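Glycinin A3B4 subunit (Glycine max, PDB 2D5F) probably serves as a seed storage protein of the 11S globulin type, built from two cupin domains and assembled into hexamers. Local coordinates at residues Lys49-Asn53 / Glu139-Ala143. Numbering follows the deposited sequence.
Sequences KRTLN and EPVVA. With CO3 (carbonate ion), chain E.
This is an antiparallel pairing of two neighbouring strands in the N-terminal cupin domain, within one sheet of its jelly-roll beta-barrel. The end of strand 46-52 meets the start of strand 141-147. The axes of 49-52 and 141-143 approach to 4.7 Å at 169°, and both backbones are extended. Arg50 with Ala143 and Leu52 with Val141 are hydrogen-bonded pairs. Thr51 with Val142, CA atoms 4.5 Å apart, is the non-hydrogen-bonded pair between them. Four backbone hydrogen bonds set the register: Arg50 N to Ala143 O 2.8 Å, Ala143 N to Arg50 O 2.9 Å, Leu52 N to Val141 O 2.8 Å and Val141 N to Leu52 O 2.7 Å. Thr51 CA also lies 3.1 Å from Val141 O, a CA-H...O contact.

Side chains alternate between the two faces. On the face of Thr51 and Val142, the fully extended Lys49 side chain brings CE within 3.7 Å of Val142 CG1. The face of Arg50, Leu52, Val141 and Ala143 turns to the barrel interior, and Leu52 CB packs 4.0 Å from Val141 CB. Arg50 NH2 donates a hydrogen bond of 2.6 Å to O2 of a carbonate ion, probably from the crystallisation liquor. Arg50 NH1 is also hydrogen-bonded to Gln67 OE1. Ala143 CB lies 4.0 Å from carbonate O3. Thr133, His58 and Tyr131 complete this pocket.

Strand 28-32 continues the sheet beyond 46-52, and strand 67-73 flanks 141-147. Strand 131-135 of the second sheet packs against Leu52 and Val141.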
# COMPACT_ATOMS: atom_id res chain seq x y z
N LYS B 49 -15.43 -28.46 15.56
CA LYS B 49 -14.38 -29.36 16.04
C LYS B 49 -14.38 -30.60 15.15
O LYS B 49 -15.39 -31.28 15.04
CB LYS B 49 -14.65 -29.76 17.49
CG LYS B 49 -13.60 -30.67 18.09
CD LYS B 49 -13.94 -30.96 19.55
CE LYS B 49 -12.95 -31.92 20.17
NZ LYS B 49 -13.35 -32.30 21.56
N ARG B 50 -13.25 -30.88 14.52
CA ARG B 50 -13.16 -32.03 13.62
C ARG B 50 -12.21 -33.10 14.11
O ARG B 50 -11.12 -32.80 14.60
CB ARG B 50 -12.75 -31.57 12.22
CG ARG B 50 -13.84 -30.79 11.50
CD ARG B 50 -13.28 -29.91 10.39
NE ARG B 50 -14.14 -28.75 10.18
CZ ARG B 50 -13.76 -27.61 9.62
NH1 ARG B 50 -14.62 -26.62 9.48
NH2 ARG B 50 -12.51 -27.46 9.21
N THR B 51 -12.63 -34.35 13.97
CA THR B 51 -11.80 -35.46 14.38
C THR B 51 -11.61 -36.42 13.22
O THR B 51 -12.58 -36.89 12.63
CB THR B 51 -12.43 -36.23 15.56
OG1 THR B 51 -12.53 -35.36 16.69
CG2 THR B 51 -11.56 -37.43 15.94
N LEU B 52 -10.36 -36.67 12.88
CA LEU B 52 -10.03 -37.59 11.81
C LEU B 52 -9.45 -38.81 12.50
O LEU B 52 -8.40 -38.73 13.14
CB LEU B 52 -8.98 -37.00 10.87
CG LEU B 52 -9.37 -35.89 9.88
CD1 LEU B 52 -10.07 -34.75 10.60
CD2 LEU B 52 -8.11 -35.41 9.17
N ASN B 53 -10.13 -39.94 12.38
CA ASN B 53 -9.63 -41.16 12.98
C ASN B 53 -8.47 -41.68 12.14
O ASN B 53 -8.13 -41.09 11.11
CB ASN B 53 -10.77 -42.19 13.05
CG ASN B 53 -11.81 -41.82 14.10
OD1 ASN B 53 -12.98 -42.18 13.99
ND2 ASN B 53 -11.38 -41.12 15.14
N GLU B 139 -2.83 -42.00 16.37
CA GLU B 139 -3.89 -41.42 17.17
C GLU B 139 -4.75 -40.53 16.27
O GLU B 139 -4.32 -40.10 15.20
CB GLU B 139 -3.31 -40.60 18.33
CG GLU B 139 -2.69 -39.28 17.94
CD GLU B 139 -2.12 -38.55 19.15
OE1 GLU B 139 -2.77 -38.57 20.21
OE2 GLU B 139 -1.03 -37.94 19.03
N PRO B 140 -5.99 -40.26 16.68
CA PRO B 140 -6.86 -39.42 15.86
C PRO B 140 -6.43 -37.96 15.84
O PRO B 140 -5.83 -37.47 16.79
CB PRO B 140 -8.23 -39.62 16.50
CG PRO B 140 -7.89 -39.83 17.94
CD PRO B 140 -6.71 -40.76 17.87
N VAL B 141 -6.71 -37.28 14.74
CA VAL B 141 -6.38 -35.87 14.63
C VAL B 141 -7.59 -35.10 15.12
O VAL B 141 -8.72 -35.35 14.68
CB VAL B 141 -6.08 -35.45 13.18
CG1 VAL B 141 -6.11 -33.93 13.06
CG2 VAL B 141 -4.72 -35.99 12.75
N VAL B 142 -7.36 -34.18 16.05
CA VAL B 142 -8.43 -33.35 16.58
C VAL B 142 -8.08 -31.89 16.28
O VAL B 142 -7.01 -31.40 16.68
CB VAL B 142 -8.61 -33.55 18.10
CG1 VAL B 142 -9.71 -32.64 18.61
CG2 VAL B 142 -8.95 -35.02 18.39
N ALA B 143 -8.97 -31.20 15.58
CA ALA B 143 -8.73 -29.80 15.23
C ALA B 143 -9.95 -28.94 15.54
O ALA B 143 -11.09 -29.39 15.42
CB ALA B 143 -8.37 -29.69 13.76
C CO3 E . -10.16 -30.43 8.93
O1 CO3 E . -10.13 -31.41 8.12
O2 CO3 E . -10.89 -29.41 8.65
O3 CO3 E . -9.45 -30.46 10.01